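Local atomic coordinates of protein ACDH-11, isoform b (Caenorhabditis elegans, PDB entry 4Y9J), a protein that belongs to the acyl-CoA dehydrogenase family and binds flavin-adenine dinucleotide in a chain that assembles with three others. Residues S55-G58 with D59-T62; V557-Y561 with C562-P566; W572-A576 with S577-K581. All coordinates share one frame; numbering follows the deposited sequence.

Interaction 1 (S55-G58 with D59-T62); sequences SKFG and DRIT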
loop_
_atom_site.group_PDB
_atom_site.type_symbol
_atom_site.label_atom_id
_atom_site.label_comp_id
_atom_site.label_asym_id
_atom_site.label_seq_id
_atom_site.Cartn_x
_atom_site.Cartn_y
_atom_site.Cartn_z
ATOM N N SER B 55 22.123 -17.561 28.444
ATOM C CA SER B 55 22.445 -16.211 28.788
ATOM C C SER B 55 23.053 -15.438 27.590
ATOM O O SER B 55 22.662 -14.279 27.333
ATOM C CB SER B 55 23.387 -16.169 29.980
ATOM O OG SER B 55 23.483 -14.824 30.405
ATOM N N LYS B 56 23.948 -16.091 26.853
ATOM C CA LYS B 56 24.557 -15.531 25.651
ATOM C C LYS B 56 23.481 -15.309 24.611
ATOM O O LYS B 56 23.390 -14.207 24.042
ATOM C CB LYS B 56 25.701 -16.420 25.142
ATOM C CG LYS B 56 26.293 -15.986 23.786
ATOM C CD LYS B 56 27.566 -16.764 23.456
ATOM C CE LYS B 56 27.982 -16.497 22.021
ATOM N NZ LYS B 56 28.668 -17.682 21.458
ATOM N N PHE B 57 22.600 -16.292 24.428
ATOM C CA PHE B 57 21.497 -16.122 23.495
ATOM C C PHE B 57 20.586 -14.978 23.854
ATOM O O PHE B 57 20.061 -14.279 22.971
ATOM C CB PHE B 57 20.735 -17.444 23.361
ATOM C CG PHE B 57 19.712 -17.476 22.276
ATOM C CD1 PHE B 57 20.042 -17.172 20.941
ATOM C CD2 PHE B 57 18.425 -17.831 22.561
ATOM C CE1 PHE B 57 19.095 -17.225 19.964
ATOM C CE2 PHE B 57 17.445 -17.878 21.592
ATOM C CZ PHE B 57 17.779 -17.545 20.280
ATOM N N GLY B 58 20.331 -14.778 25.134
ATOM C CA GLY B 58 19.584 -13.639 25.598
ATOM C C GLY B 58 20.132 -12.296 25.175
ATOM O O GLY B 58 19.338 -11.398 24.898
ATOM N N ASP B 59 21.451 -12.146 25.123
ATOM C CA ASP B 59 22.040 -10.920 24.619
ATOM C C ASP B 59 21.906 -10.819 23.105
ATOM O O ASP B 59 21.797 -9.708 22.534
ATOM C CB ASP B 59 23.487 -10.784 24.964
ATOM C CG ASP B 59 23.744 -10.576 26.452
ATOM O OD1 ASP B 59 22.890 -10.049 27.221
ATOM O OD2 ASP B 59 24.873 -10.911 26.856
ATOM N N ARG B 60 21.889 -11.964 22.452
ATOM C CA ARG B 60 21.615 -11.966 21.025
ATOM C C ARG B 60 20.185 -11.565 20.726
ATOM O O ARG B 60 19.905 -10.937 19.687
ATOM C CB ARG B 60 21.915 -13.298 20.422
ATOM C CG ARG B 60 22.011 -13.234 18.912
ATOM C CD ARG B 60 22.322 -14.556 18.216
ATOM N NE ARG B 60 22.706 -14.278 16.825
ATOM C CZ ARG B 60 23.307 -15.105 15.987
ATOM N NH1 ARG B 60 23.558 -16.370 16.266
ATOM N NH2 ARG B 60 23.608 -14.658 14.803
ATOM N N ILE B 61 19.250 -11.946 21.598
ATOM C CA ILE B 61 17.865 -11.560 21.454
ATOM C C ILE B 61 17.765 -10.018 21.507
ATOM O O ILE B 61 17.104 -9.426 20.657
ATOM C CB ILE B 61 16.949 -12.167 22.541
ATOM C CG1 ILE B 61 16.910 -13.703 22.554
ATOM C CG2 ILE B 61 15.551 -11.613 22.498
ATOM C CD1 ILE B 61 16.344 -14.326 21.357
ATOM N N THR B 62 18.368 -9.385 22.510
ATOM C CA THR B 62 18.201 -7.966 22.692
ATOM C C THR B 62 18.991 -7.177 21.624
ATOM O O THR B 62 18.483 -6.205 21.079
ATOM C CB THR B 62 18.618 -7.469 24.088
ATOM O OG1 THR B 62 19.994 -7.782 24.340
ATOM C CG2 THR B 62 17.669 -8.049 25.191
HETATM O O HOH W 1 25.376 -13.133 29.207
#
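I61 lays its terminal methyl over one face of the F57 ring, four residues earlier in the same helix. CD1 of I61 stands 4.0 Å from the centroid of the F57 ring, only 26° off the ring normal, a CH-pi contact displaced toward the CE2–CZ rim. The ring gets there because F57 places CG anti to its backbone N (chi1 -171°), which swings the phenyl group along the helix toward the following turn. I61 answers from the other end: its CG1 branch lies beside its own backbone N and passes 3.2 Å from F57 O. The same carbonyl receives the I61 amide, with F57 O to I61 N at 2.8 Å, so one oxygen is bonded by the I61 amide and touched by its CG1. R60 CB also lies near the ring, 4.3 Å from F57 CD1.

All of this lies on helix 44-74, within the AidB-like N-terminal part of the acyl-CoA dehydrogenase fold, and the F57 and I61 pair shows ordinary i to i+4 packing. R60 N bonds to K56 O at 3.1 Å, and T62 N bonds to G58 O at 3.3 Å.

On another side of the helix, a water spans one turn: it lies 2.8 Å from S55 OG and donates to D59 OD2 at 3.3 Å. N26 holds D59 through the other carboxylate oxygen and also bonds to S55 O. The extended R60 chain carries its guanidinium to salt bridges with E64, E107 and E108, while K131 makes a cation-pi contact with the F57 ring.

Interaction 2 (V557-Y561 with C562-P566); sequences VAYRY and CCEQP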
loop_
_atom_site.group_PDB
_atom_site.type_symbol
_atom_site.label_atom_id
_atom_site.label_comp_id
_atom_site.label_asym_id
_atom_site.label_seq_id
_atom_site.Cartn_x
_atom_site.Cartn_y
_atom_site.Cartn_z
ATOM N N VAL B 557 3.744 -17.360 45.798
ATOM C CA VAL B 557 3.136 -17.717 44.511
ATOM C C VAL B 557 2.415 -19.080 44.608
ATOM O O VAL B 557 1.299 -19.234 44.120
ATOM C CB VAL B 557 4.201 -17.769 43.410
ATOM C CG1 VAL B 557 3.646 -18.427 42.179
ATOM C CG2 VAL B 557 4.669 -16.380 43.042
ATOM N N ALA B 558 3.033 -20.068 45.283
ATOM C CA ALA B 558 2.391 -21.369 45.412
ATOM C C ALA B 558 1.122 -21.245 46.221
ATOM O O ALA B 558 0.112 -21.898 45.884
ATOM C CB ALA B 558 3.308 -22.396 46.009
ATOM N N TYR B 559 1.180 -20.459 47.306
ATOM C CA TYR B 559 0.026 -20.239 48.124
ATOM C C TYR B 559 -1.120 -19.571 47.350
ATOM O O TYR B 559 -2.269 -20.042 47.388
ATOM C CB TYR B 559 0.392 -19.435 49.393
ATOM C CG TYR B 559 -0.822 -19.000 50.113
ATOM C CD1 TYR B 559 -1.471 -19.864 50.949
ATOM C CD2 TYR B 559 -1.413 -17.760 49.859
ATOM C CE1 TYR B 559 -2.611 -19.522 51.598
ATOM C CE2 TYR B 559 -2.585 -17.408 50.522
ATOM C CZ TYR B 559 -3.166 -18.312 51.403
ATOM O OH TYR B 559 -4.342 -18.048 52.101
ATOM N N ARG B 560 -0.807 -18.490 46.646
ATOM C CA ARG B 560 -1.846 -17.767 45.855
ATOM C C ARG B 560 -2.427 -18.604 44.733
ATOM O O ARG B 560 -3.641 -18.621 44.505
ATOM C CB ARG B 560 -1.294 -16.464 45.331
ATOM C CG ARG B 560 -0.894 -15.527 46.452
ATOM C CD ARG B 560 -0.497 -14.204 45.879
ATOM N NE ARG B 560 0.026 -13.269 46.867
ATOM C CZ ARG B 560 0.269 -11.984 46.624
ATOM N NH1 ARG B 560 -0.040 -11.484 45.470
ATOM N NH2 ARG B 560 0.767 -11.186 47.556
ATOM N N TYR B 561 -1.579 -19.373 44.074
ATOM C CA TYR B 561 -2.056 -20.198 42.969
ATOM C C TYR B 561 -3.001 -21.257 43.541
ATOM O O TYR B 561 -4.030 -21.542 42.948
ATOM C CB TYR B 561 -0.869 -20.883 42.237
ATOM C CG TYR B 561 -1.282 -21.553 40.955
ATOM C CD1 TYR B 561 -1.858 -22.814 40.965
ATOM C CD2 TYR B 561 -1.091 -20.920 39.725
ATOM C CE1 TYR B 561 -2.274 -23.409 39.779
ATOM C CE2 TYR B 561 -1.517 -21.501 38.542
ATOM C CZ TYR B 561 -2.087 -22.766 38.594
ATOM O OH TYR B 561 -2.519 -23.331 37.444
ATOM N N CYS B 562 -2.639 -21.844 44.667
ATOM C CA CYS B 562 -3.380 -22.985 45.148
ATOM C C CYS B 562 -4.606 -22.610 45.990
ATOM O O CYS B 562 -5.592 -23.342 46.022
ATOM C CB CYS B 562 -2.486 -23.892 45.976
ATOM S SG CYS B 562 -1.279 -24.774 44.984
ATOM N N CYS B 563 -4.511 -21.540 46.758
ATOM C CA CYS B 563 -5.524 -21.272 47.739
ATOM C C CYS B 563 -6.423 -20.130 47.350
ATOM O O CYS B 563 -7.390 -19.932 48.014
ATOM C CB CYS B 563 -4.883 -20.934 49.067
ATOM S SG CYS B 563 -3.979 -22.386 49.700
ATOM N N GLU B 564 -6.026 -19.318 46.388
ATOM C CA GLU B 564 -6.783 -18.056 46.054
ATOM C C GLU B 564 -7.542 -18.089 44.762
ATOM O O GLU B 564 -8.192 -17.103 44.396
ATOM C CB GLU B 564 -5.871 -16.823 46.049
ATOM C CG GLU B 564 -5.371 -16.480 47.449
ATOM C CD GLU B 564 -4.510 -15.233 47.544
ATOM O OE1 GLU B 564 -4.101 -14.693 46.528
ATOM O OE2 GLU B 564 -4.212 -14.796 48.681
ATOM N N GLN B 565 -7.522 -19.224 44.089
ATOM C CA GLN B 565 -8.424 -19.459 42.976
ATOM C C GLN B 565 -8.922 -20.883 43.111
ATOM O O GLN B 565 -8.265 -21.754 43.699
ATOM C CB GLN B 565 -7.728 -19.248 41.655
ATOM C CG GLN B 565 -6.443 -20.030 41.559
ATOM C CD GLN B 565 -5.764 -19.843 40.239
ATOM O OE1 GLN B 565 -6.221 -19.014 39.373
ATOM N NE2 GLN B 565 -4.657 -20.561 40.056
ATOM N N PRO B 566 -10.086 -21.156 42.590
ATOM C CA PRO B 566 -10.492 -22.527 42.659
ATOM C C PRO B 566 -9.580 -23.415 41.786
ATOM O O PRO B 566 -9.252 -23.086 40.675
ATOM C CB PRO B 566 -11.947 -22.478 42.156
ATOM C CG PRO B 566 -12.028 -21.257 41.324
ATOM C CD PRO B 566 -11.136 -20.281 42.031
HETATM O O HOH W 2 -5.346 -15.471 51.248
#
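Q565 sets its amide nitrogen over the centre of the Y561 ring, and that nitrogen, NE2, also donates to Y561 O at 3.1 Å. The acceptor lies near the amide plane of Q565, and the N-H meets a lone pair in the plane of the Y561 carbonyl. Ring and amide planes stand 81° apart, so the amide comes down on the ring end-on. Folding back this way follows from Q565 chi1 of 52°, with CG between the backbone N and the carbonyl carbon. This closely packed side, at the C-terminal end of helix 552-563, faces helices 352-383 and 524-545; K360 NZ donates to Q565 OE1.

On another side, toward helix 486-512, C563 rests CB over one face of the Y559 ring, 4.0 Å from its centroid, with SG an oblique sulfur-aromatic neighbour. The C563 amide bonds to Y559 O at 2.8 Å.

The looser part is a water, 2.9 Å from Y559 OH and donating to E564 OE2 at 2.9 Å. At the subunit interface E564 runs alongside R560, its OE1 3.3 Å from R560 CG, yet R560 NE stays 4.4 Å from E564 OE1 and directs no N-H at it. R560 pairs with D583 of the second subunit and E556 of its own chain, E564 with R579 of the second subunit. Between R560 and E564 themselves, any attraction is therefore probably electrostatic only.

Interaction 3 (W572-A576 with S577-K581); sequences WEWFA and SERVK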
loop_
_atom_site.group_PDB
_atom_site.type_symbol
_atom_site.label_atom_id
_atom_site.label_comp_id
_atom_site.label_asym_id
_atom_site.label_seq_id
_atom_site.Cartn_x
_atom_site.Cartn_y
_atom_site.Cartn_z
ATOM N N TRP B 572 -21.224 -31.859 39.727
ATOM C CA TRP B 572 -21.858 -33.037 39.215
ATOM C C TRP B 572 -23.011 -32.680 38.297
ATOM O O TRP B 572 -23.132 -33.242 37.231
ATOM C CB TRP B 572 -22.286 -33.961 40.363
ATOM C CG TRP B 572 -23.044 -35.095 39.879
ATOM C CD1 TRP B 572 -24.287 -35.441 40.249
ATOM C CD2 TRP B 572 -22.628 -36.067 38.906
ATOM N NE1 TRP B 572 -24.692 -36.554 39.577
ATOM C CE2 TRP B 572 -23.697 -36.955 38.732
ATOM C CE3 TRP B 572 -21.463 -36.274 38.177
ATOM C CZ2 TRP B 572 -23.642 -38.044 37.851
ATOM C CZ3 TRP B 572 -21.412 -37.358 37.283
ATOM C CH2 TRP B 572 -22.507 -38.215 37.126
ATOM N N GLU B 573 -23.852 -31.711 38.680
ATOM C CA GLU B 573 -24.974 -31.338 37.819
ATOM C C GLU B 573 -24.602 -30.821 36.446
ATOM O O GLU B 573 -25.409 -30.892 35.508
ATOM C CB GLU B 573 -25.934 -30.360 38.521
ATOM C CG GLU B 573 -25.302 -29.044 38.886
ATOM C CD GLU B 573 -24.657 -29.055 40.250
ATOM O OE1 GLU B 573 -24.355 -30.159 40.782
ATOM O OE2 GLU B 573 -24.428 -27.930 40.764
ATOM N N TRP B 574 -23.355 -30.364 36.261
ATOM C CA TRP B 574 -22.947 -29.968 34.927
ATOM C C TRP B 574 -22.817 -31.124 33.934
ATOM O O TRP B 574 -22.771 -30.929 32.698
ATOM C CB TRP B 574 -21.682 -29.090 34.965
ATOM C CG TRP B 574 -21.826 -27.872 35.866
ATOM C CD1 TRP B 574 -22.979 -27.379 36.359
ATOM C CD2 TRP B 574 -20.780 -26.998 36.343
ATOM N NE1 TRP B 574 -22.741 -26.261 37.129
ATOM C CE2 TRP B 574 -21.408 -25.977 37.104
ATOM C CE3 TRP B 574 -19.375 -26.927 36.139
ATOM C CZ2 TRP B 574 -20.696 -24.967 37.740
ATOM C CZ3 TRP B 574 -18.663 -25.896 36.767
ATOM C CH2 TRP B 574 -19.335 -24.931 37.566
ATOM N N PHE B 575 -22.696 -32.333 34.457
ATOM C CA PHE B 575 -22.604 -33.524 33.626
ATOM C C PHE B 575 -23.969 -33.966 33.051
ATOM O O PHE B 575 -24.033 -34.805 32.141
ATOM C CB PHE B 575 -22.053 -34.703 34.474
ATOM C CG PHE B 575 -20.558 -34.628 34.786
ATOM C CD1 PHE B 575 -20.067 -33.758 35.750
ATOM C CD2 PHE B 575 -19.657 -35.504 34.184
ATOM C CE1 PHE B 575 -18.713 -33.727 36.061
ATOM C CE2 PHE B 575 -18.300 -35.465 34.490
ATOM C CZ PHE B 575 -17.832 -34.599 35.444
ATOM N N ALA B 576 -25.066 -33.459 33.589
ATOM C CA ALA B 576 -26.354 -34.052 33.287
ATOM C C ALA B 576 -26.813 -33.697 31.894
ATOM O O ALA B 576 -26.576 -32.622 31.432
ATOM C CB ALA B 576 -27.379 -33.630 34.319
ATOM N N SER B 577 -27.449 -34.639 31.215
ATOM C CA SER B 577 -27.957 -34.433 29.865
ATOM C C SER B 577 -29.063 -33.385 29.822
ATOM O O SER B 577 -29.201 -32.660 28.834
ATOM C CB SER B 577 -28.481 -35.744 29.273
ATOM O OG SER B 577 -27.397 -36.549 28.809
ATOM N N GLU B 578 -29.794 -33.249 30.902
ATOM C CA GLU B 578 -30.862 -32.218 30.959
ATOM C C GLU B 578 -30.258 -30.819 30.907
ATOM O O GLU B 578 -30.871 -29.903 30.409
ATOM C CB GLU B 578 -31.755 -32.354 32.215
ATOM C CG GLU B 578 -32.249 -33.761 32.414
ATOM C CD GLU B 578 -33.272 -34.233 31.379
ATOM O OE1 GLU B 578 -33.506 -33.539 30.348
ATOM O OE2 GLU B 578 -33.841 -35.327 31.634
ATOM N N ARG B 579 -29.042 -30.656 31.405
ATOM C CA ARG B 579 -28.443 -29.360 31.314
ATOM C C ARG B 579 -28.208 -28.936 29.841
ATOM O O ARG B 579 -28.235 -27.743 29.519
ATOM C CB ARG B 579 -27.172 -29.339 32.106
ATOM C CG ARG B 579 -26.586 -27.956 32.131
ATOM C CD ARG B 579 -25.346 -27.967 32.945
ATOM N NE ARG B 579 -24.622 -26.712 33.010
ATOM C CZ ARG B 579 -24.772 -25.749 33.925
ATOM N NH1 ARG B 579 -25.685 -25.805 34.872
ATOM N NH2 ARG B 579 -23.917 -24.740 33.879
ATOM N N VAL B 580 -27.891 -29.886 28.951
ATOM C CA VAL B 580 -27.691 -29.535 27.509
ATOM C C VAL B 580 -28.934 -28.839 26.949
ATOM O O VAL B 580 -28.836 -27.844 26.221
ATOM C CB VAL B 580 -27.366 -30.772 26.622
ATOM C CG1 VAL B 580 -27.137 -30.369 25.131
ATOM C CG2 VAL B 580 -26.128 -31.408 27.174
ATOM N N LYS B 581 -30.106 -29.337 27.298
ATOM C CA LYS B 581 -31.338 -28.749 26.807
ATOM C C LYS B 581 -31.478 -27.277 27.242
ATOM O O LYS B 581 -31.895 -26.390 26.452
ATOM C CB LYS B 581 -32.511 -29.573 27.281
ATOM C CG LYS B 581 -33.871 -28.931 26.985
ATOM C CD LYS B 581 -35.068 -29.849 27.273
ATOM C CE LYS B 581 -36.412 -29.117 27.101
ATOM N NZ LYS B 581 -36.485 -27.761 27.750
#
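A576 O accepts the amide of R579 at 3.2 Å, where the connecting loop turns into helix 577-587. This entry into the last helix of the chain belongs to the C-terminal domain-like region of the acyl-CoA dehydrogenase family. The bond runs from residue i+3 back to i, with an N-H angle of 136°. Just before it, 572-575 has helical backbone angles, with F575 N bonded to W572 O and A576 N to E573 O.

The side chains meet at W574 and R579, which run side by side and point the same way. R579 starts with CG anti to its backbone N (chi1 -175°) and continues extended to NE, which carries the chain past W574 CA and brings the guanidinium against the CD1 and NE1 atoms of the pyrrole part, NH2 over the ring face. The two planes are inclined by 32°, so the guanidinium lies tilted against the indole. CD of R579 lies 3.7 Å from W574 CA.

E564 of the second subunit receives both partners: a salt bridge from R579 and a weak hydrogen bond from W574 NE1. One carboxylate thus joins the two neighbouring groups, while H526 of the same chain meets the W574 ring at a steep angle. Directly above the centre of the guanidinium plane lies W574 CD1, 3.4 Å from R579 CZ.

How the interactions relate
Along the chain the three contacts come in series, neither nested nor crossing, and each spans only neighbouring residues, so none closes a long loop. Interaction 1 comes first, inside helix 44-74 of the AidB-like N-terminal range; its centre is 52 Å from that of interaction 3, on the opposite side of the chain's centre. Interaction 2 follows at the end of helix 552-563, and interaction 3 at the start of helix 577-587, both in the C-terminal domain-like range. Nearest atoms of these two are about 9 Å apart within one chain. Between subunits they meet directly, since 557-566 of one chain faces 572-581 of its partner.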